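Local coordinates for Alpha/beta hydrolase fold protein (Ochrobactrum, PDB 4G9E) that is an N-acyl homoserine lactonase of the alpha/beta hydrolase fold, which opens the lactone ring of bacterial quorum-sensing signals, at residues 61-75 against 179-191. Residues are numbered along the deposited sequence; the frame is centred on the assembly and turned at random.
Sequences GHGKSTDAIDPDRSY and RTDGRARRIMFEK. With C4L (N-butanoyl-L-homoserine), chain C.
Arg179 pushes its guanidinium into the bend of loop 61-67, where a flat, five-hydrogen donor suits a turn full of carbonyls. With CG anti to the backbone N (chi1 172°) and the chain bent at chi2, Arg179 NE donates to Gly63 O and Arg179 NH1 to Ser65 O at 2.8 Å, both oxygens lying in the guanidinium plane. NH1 and NH2 converge end-on on Asp67 OD1 in a salt bridge: Arg179 NH2 lies 2.9 Å from Asp67 OD1 and takes that oxygen's syn lone pair, while NH1 comes from above the carboxylate plane. A leucine in place of Arg179 would probably leave the carbonyls of Gly63 and Ser65 and the charge of Asp67 without their partner.

Asp181 serves both segments. Asp181 N donates to Gly61 O at 3.0 Å, and its side chain N-caps helix 182-194 through Arg183 N. Tyr75 OH gives its proton to Asp181 OD2 at 2.6 Å, with ring and carboxylate planes nearly perpendicular (87°), and accepts from Ala68 N. Arg183 grips the same carboxylate side-on, its NH2 meeting OD2 from the face opposite the tyrosine. With Arg179 on Asp67 and Arg183 on Asp181, the closeness of the two carboxylates is probably offset.

Carbon contacts over flat groups and between apolar side chains add to this. Ala184 CB sits over the centre of the Tyr75 ring, 3.5 Å from its centroid, a CH-pi contact for which a small methyl is apt; Thr180 CG2 lies over a His62 face, and Pro71 CG over the Arg183 guanidinium. Branched Ile187 packs against Pro71 and Tyr75. Sterically, Gly61 suits its positive phi, and a CB would clash with Tyr75 OH.

The contact thus ties the loop after strand 52-57 and short helix 71-74 to the junction of helices 171-179 and 182-194, the latter lending Met188 and Phe189 to the N-butanoyl-L-homoserine pocket. Tyr80 of helix 77-91 touches His62, Tyr75 and Ala184, and Ser65 packs on strand 13-19.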
loop_
_atom_site.group_PDB
_atom_site.type_symbol
_atom_site.label_atom_id
_atom_site.label_comp_id
_atom_site.label_asym_id
_atom_site.label_seq_id
_atom_site.Cartn_x
_atom_site.Cartn_y
_atom_site.Cartn_z
ATOM N N GLY A 61 3.757 -11.686 8.086
ATOM C CA GLY A 61 4.121 -11.007 9.318
ATOM C C GLY A 61 3.112 -9.991 9.821
ATOM O O GLY A 61 3.355 -9.348 10.838
ATOM N N HIS A 62 1.993 -9.847 9.111
ATOM C CA HIS A 62 0.997 -8.827 9.411
ATOM C C HIS A 62 -0.402 -9.424 9.511
ATOM O O HIS A 62 -0.707 -10.447 8.895
ATOM C CB HIS A 62 0.981 -7.773 8.301
ATOM C CG HIS A 62 2.211 -6.921 8.233
ATOM N ND1 HIS A 62 3.419 -7.382 7.752
ATOM C CD2 HIS A 62 2.412 -5.624 8.563
ATOM C CE1 HIS A 62 4.308 -6.405 7.800
ATOM N NE2 HIS A 62 3.724 -5.327 8.291
ATOM N N GLY A 63 -1.266 -8.755 10.262
ATOM C CA GLY A 63 -2.663 -9.139 10.325
ATOM C C GLY A 63 -2.872 -10.604 10.650
ATOM O O GLY A 63 -2.290 -11.141 11.596
ATOM N N LYS A 64 -3.727 -11.236 9.886
ATOM C CA LYS A 64 -4.093 -12.629 10.067
ATOM C C LYS A 64 -3.201 -13.595 9.246
ATOM O O LYS A 64 -3.426 -14.756 9.230
ATOM C CB LYS A 64 -5.577 -12.843 9.720
ATOM C CG LYS A 64 -6.458 -12.055 10.662
ATOM C CD LYS A 64 -7.898 -12.434 10.671
ATOM C CE LYS A 64 -8.609 -11.495 11.626
ATOM N NZ LYS A 64 -8.336 -11.818 13.031
ATOM N N SER A 65 -2.222 -13.068 8.533
ATOM C CA SER A 65 -1.250 -13.922 7.862
ATOM C C SER A 65 -0.262 -14.451 8.883
ATOM O O SER A 65 -0.103 -13.872 9.952
ATOM C CB SER A 65 -0.518 -13.143 6.777
ATOM O OG SER A 65 -1.392 -12.899 5.690
ATOM N N THR A 66 0.402 -15.555 8.557
ATOM C CA THR A 66 1.466 -16.052 9.416
ATOM C C THR A 66 2.700 -15.191 9.239
ATOM O O THR A 66 2.820 -14.439 8.265
ATOM C CB THR A 66 1.846 -17.522 9.110
ATOM O OG1 THR A 66 2.309 -17.640 7.760
ATOM C CG2 THR A 66 0.656 -18.446 9.324
ATOM N N ASP A 67 3.617 -15.285 10.191
ATOM C CA ASP A 67 4.941 -14.741 9.962
ATOM C C ASP A 67 5.531 -15.425 8.730
ATOM O O ASP A 67 5.100 -16.509 8.337
ATOM C CB ASP A 67 5.831 -14.946 11.189
ATOM C CG ASP A 67 5.416 -14.077 12.364
ATOM O OD1 ASP A 67 4.594 -13.148 12.173
ATOM O OD2 ASP A 67 5.930 -14.314 13.478
ATOM N N ALA A 68 6.501 -14.776 8.104
ATOM C CA ALA A 68 7.147 -15.338 6.924
ATOM C C ALA A 68 7.862 -16.641 7.250
ATOM O O ALA A 68 8.506 -16.766 8.291
ATOM C CB ALA A 68 8.136 -14.345 6.357
ATOM N N ILE A 69 7.774 -17.602 6.336
ATOM C CA ILE A 69 8.578 -18.816 6.432
ATOM C C ILE A 69 10.057 -18.432 6.487
ATOM O O ILE A 69 10.829 -19.000 7.263
ATOM C CB ILE A 69 8.301 -19.749 5.238
ATOM C CG1 ILE A 69 6.908 -20.370 5.370
ATOM C CG2 ILE A 69 9.362 -20.843 5.150
ATOM C CD1 ILE A 69 6.458 -21.135 4.144
ATOM N N ASP A 70 10.432 -17.448 5.672
ATOM C CA ASP A 70 11.814 -16.988 5.566
ATOM C C ASP A 70 11.834 -15.461 5.584
ATOM O O ASP A 70 11.682 -14.819 4.545
ATOM C CB ASP A 70 12.448 -17.519 4.278
ATOM C CG ASP A 70 13.881 -17.058 4.093
ATOM O OD1 ASP A 70 14.417 -16.355 4.978
ATOM O OD2 ASP A 70 14.474 -17.420 3.059
ATOM N N PRO A 71 12.004 -14.870 6.778
ATOM C CA PRO A 71 12.055 -13.409 6.898
ATOM C C PRO A 71 13.073 -12.756 5.964
ATOM O O PRO A 71 12.836 -11.641 5.485
ATOM C CB PRO A 71 12.440 -13.198 8.362
ATOM C CG PRO A 71 11.837 -14.383 9.057
ATOM C CD PRO A 71 12.006 -15.533 8.097
ATOM N N ASP A 72 14.182 -13.444 5.699
ATOM C CA ASP A 72 15.242 -12.897 4.859
ATOM C C ASP A 72 14.815 -12.758 3.392
ATOM O O ASP A 72 15.368 -11.954 2.643
ATOM C CB ASP A 72 16.496 -13.774 4.954
ATOM C CG ASP A 72 17.085 -13.813 6.357
ATOM O OD1 ASP A 72 17.016 -12.785 7.060
ATOM O OD2 ASP A 72 17.641 -14.869 6.741
ATOM N N ARG A 73 13.847 -13.564 2.984
ATOM C CA ARG A 73 13.306 -13.479 1.638
ATOM C C ARG A 73 12.122 -12.525 1.572
ATOM O O ARG A 73 11.981 -11.760 0.621
ATOM C CB ARG A 73 12.855 -14.860 1.179
ATOM C CG ARG A 73 12.219 -14.871 -0.188
ATOM C CD ARG A 73 11.515 -16.188 -0.448
ATOM N NE ARG A 73 10.862 -16.173 -1.753
ATOM C CZ ARG A 73 9.724 -16.796 -2.024
ATOM N NH1 ARG A 73 9.105 -17.484 -1.077
ATOM N NH2 ARG A 73 9.199 -16.720 -3.239
ATOM N N SER A 74 11.257 -12.583 2.577
ATOM C CA SER A 74 9.935 -11.964 2.473
ATOM C C SER A 74 9.835 -10.509 2.910
ATOM O O SER A 74 9.060 -9.741 2.331
ATOM C CB SER A 74 8.918 -12.777 3.273
ATOM O OG SER A 74 8.808 -14.089 2.768
ATOM N N TYR A 75 10.576 -10.142 3.952
ATOM C CA TYR A 75 10.365 -8.851 4.594
ATOM C C TYR A 75 11.198 -7.760 3.928
ATOM O O TYR A 75 12.221 -7.314 4.458
ATOM C CB TYR A 75 10.683 -8.937 6.082
ATOM C CG TYR A 75 9.777 -9.834 6.898
ATOM C CD1 TYR A 75 8.470 -10.112 6.507
ATOM C CD2 TYR A 75 10.224 -10.361 8.101
ATOM C CE1 TYR A 75 7.650 -10.910 7.293
ATOM C CE2 TYR A 75 9.417 -11.151 8.890
ATOM C CZ TYR A 75 8.125 -11.418 8.486
ATOM O OH TYR A 75 7.298 -12.207 9.252
ATOM N N ARG A 179 0.430 -6.918 16.705
ATOM C CA ARG A 179 0.669 -8.257 16.164
ATOM C C ARG A 179 1.905 -8.333 15.277
ATOM O O ARG A 179 2.590 -9.346 15.255
ATOM C CB ARG A 179 -0.551 -8.761 15.383
ATOM C CG ARG A 179 -0.327 -10.077 14.624
ATOM C CD ARG A 179 0.261 -9.814 13.237
ATOM N NE ARG A 179 0.498 -11.011 12.434
ATOM C CZ ARG A 179 1.623 -11.723 12.463
ATOM N NH1 ARG A 179 1.759 -12.781 11.670
ATOM N NH2 ARG A 179 2.607 -11.378 13.284
ATOM N N THR A 180 2.173 -7.268 14.533
ATOM C CA THR A 180 3.191 -7.304 13.488
ATOM C C THR A 180 4.509 -7.895 13.981
ATOM O O THR A 180 5.017 -7.527 15.038
ATOM C CB THR A 180 3.456 -5.902 12.945
ATOM O OG1 THR A 180 2.208 -5.302 12.583
ATOM C CG2 THR A 180 4.366 -5.949 11.723
ATOM N N ASP A 181 5.053 -8.818 13.197
ATOM C CA ASP A 181 6.387 -9.368 13.417
ATOM C C ASP A 181 7.381 -8.212 13.297
ATOM O O ASP A 181 7.614 -7.696 12.207
ATOM C CB ASP A 181 6.644 -10.434 12.343
ATOM C CG ASP A 181 7.982 -11.141 12.488
ATOM O OD1 ASP A 181 8.817 -10.742 13.326
ATOM O OD2 ASP A 181 8.195 -12.105 11.725
ATOM N N GLY A 182 7.969 -7.800 14.417
ATOM C CA GLY A 182 8.848 -6.644 14.409
ATOM C C GLY A 182 10.085 -6.812 13.539
ATOM O O GLY A 182 10.662 -5.829 13.071
ATOM N N ARG A 183 10.506 -8.052 13.324
ATOM C CA ARG A 183 11.608 -8.312 12.401
ATOM C C ARG A 183 11.310 -7.736 11.024
ATOM O O ARG A 183 12.217 -7.304 10.314
ATOM C CB ARG A 183 11.877 -9.811 12.276
ATOM C CG ARG A 183 12.300 -10.457 13.577
ATOM C CD ARG A 183 12.442 -11.963 13.440
ATOM N NE ARG A 183 11.187 -12.574 13.019
ATOM C CZ ARG A 183 11.050 -13.853 12.691
ATOM N NH1 ARG A 183 12.099 -14.666 12.740
ATOM N NH2 ARG A 183 9.865 -14.318 12.315
ATOM N N ALA A 184 10.035 -7.737 10.647
ATOM C CA ALA A 184 9.642 -7.230 9.343
ATOM C C ALA A 184 9.914 -5.733 9.229
ATOM O O ALA A 184 10.316 -5.256 8.172
ATOM C CB ALA A 184 8.177 -7.545 9.057
ATOM N N ARG A 185 9.685 -4.987 10.306
ATOM C CA ARG A 185 10.001 -3.566 10.296
ATOM C C ARG A 185 11.496 -3.343 10.109
ATOM O O ARG A 185 11.921 -2.590 9.233
ATOM C CB ARG A 185 9.539 -2.900 11.591
ATOM C CG ARG A 185 8.029 -2.714 11.666
ATOM C CD ARG A 185 7.628 -1.907 12.890
ATOM N NE ARG A 185 7.821 -2.642 14.137
ATOM C CZ ARG A 185 6.859 -3.290 14.790
ATOM N NH1 ARG A 185 5.619 -3.309 14.319
ATOM N NH2 ARG A 185 7.136 -3.916 15.929
ATOM N N ARG A 186 12.293 -4.014 10.932
ATOM C CA ARG A 186 13.731 -3.798 10.919
ATOM C C ARG A 186 14.343 -4.161 9.572
ATOM O O ARG A 186 15.094 -3.377 8.988
ATOM C CB ARG A 186 14.404 -4.596 12.031
ATOM C CG ARG A 186 15.919 -4.513 11.980
ATOM C CD ARG A 186 16.583 -5.181 13.171
ATOM N NE ARG A 186 16.036 -6.504 13.457
ATOM C CZ ARG A 186 16.419 -7.630 12.862
ATOM N NH1 ARG A 186 17.352 -7.616 11.916
ATOM N NH2 ARG A 186 15.860 -8.779 13.215
ATOM N N ILE A 187 14.021 -5.354 9.083
ATOM C CA ILE A 187 14.648 -5.853 7.869
ATOM C C ILE A 187 14.197 -5.051 6.649
ATOM O O ILE A 187 15.015 -4.651 5.824
ATOM C CB ILE A 187 14.393 -7.358 7.684
ATOM C CG1 ILE A 187 15.019 -8.145 8.843
ATOM C CG2 ILE A 187 14.980 -7.838 6.372
ATOM C CD1 ILE A 187 14.551 -9.574 8.924
ATOM N N MET A 188 12.902 -4.783 6.540
ATOM C CA MET A 188 12.413 -4.023 5.405
ATOM C C MET A 188 13.070 -2.655 5.339
ATOM O O MET A 188 13.490 -2.215 4.272
ATOM C CB MET A 188 10.888 -3.898 5.455
ATOM C CG MET A 188 10.279 -3.008 4.371
ATOM S SD MET A 188 10.324 -1.238 4.728
ATOM C CE MET A 188 9.341 -1.142 6.223
ATOM N N PHE A 189 13.167 -1.970 6.476
ATOM C CA PHE A 189 13.663 -0.603 6.442
ATOM C C PHE A 189 15.146 -0.547 6.103
ATOM O O PHE A 189 15.599 0.324 5.355
ATOM C CB PHE A 189 13.388 0.104 7.765
ATOM C CG PHE A 189 13.691 1.571 7.734
ATOM C CD1 PHE A 189 12.801 2.469 7.168
ATOM C CD2 PHE A 189 14.880 2.048 8.249
ATOM C CE1 PHE A 189 13.090 3.822 7.133
ATOM C CE2 PHE A 189 15.174 3.399 8.218
ATOM C CZ PHE A 189 14.282 4.284 7.659
ATOM N N GLU A 190 15.902 -1.486 6.653
ATOM C CA GLU A 190 17.321 -1.588 6.328
ATOM C C GLU A 190 17.535 -1.848 4.840
ATOM O O GLU A 190 18.385 -1.221 4.206
ATOM C CB GLU A 190 17.983 -2.687 7.155
ATOM C CG GLU A 190 18.225 -2.302 8.604
ATOM C CD GLU A 190 18.844 -3.418 9.418
ATOM O OE1 GLU A 190 18.896 -4.564 8.926
ATOM O OE2 GLU A 190 19.276 -3.143 10.558
ATOM N N LYS A 191 16.754 -2.764 4.281
ATOM C CA LYS A 191 16.904 -3.113 2.872
ATOM C C LYS A 191 16.472 -1.969 1.944
ATOM O O LYS A 191 17.061 -1.765 0.884
ATOM C CB LYS A 191 16.168 -4.418 2.570
ATOM C CG LYS A 191 16.840 -5.619 3.219
ATOM C CD LYS A 191 16.200 -6.923 2.821
ATOM C CE LYS A 191 17.027 -8.097 3.307
ATOM N NZ LYS A 191 16.422 -9.379 2.877
HETATM O O1 C4L C . 2.675 3.632 6.831
HETATM C C4 C4L C . 3.679 3.080 6.320
HETATM O O2 C4L C . 3.615 2.042 5.624
HETATM C C3 C4L C . 5.048 3.670 6.566
HETATM C C2 C4L C . 4.965 5.171 6.869
HETATM C C1 C4L C . 6.208 5.685 7.578
HETATM O O3 C4L C . 6.240 5.203 8.930
HETATM N N1 C4L C . 5.947 3.491 5.420
HETATM C C5 C4L C . 6.939 2.596 5.418
HETATM O O4 C4L C . 7.192 1.868 6.369
HETATM C C6 C4L C . 7.785 2.521 4.168
HETATM C C7 C4L C . 9.260 2.530 4.555
HETATM C C8 C4L C . 9.683 3.837 5.214
HETATM O O HOH W 1 -0.181 -6.354 11.413
HETATM O O HOH W 2 9.196 -16.736 10.884
HETATM O O HOH W 3 13.829 -9.619 3.833
HETATM O O HOH W 4 17.676 -10.438 5.762
#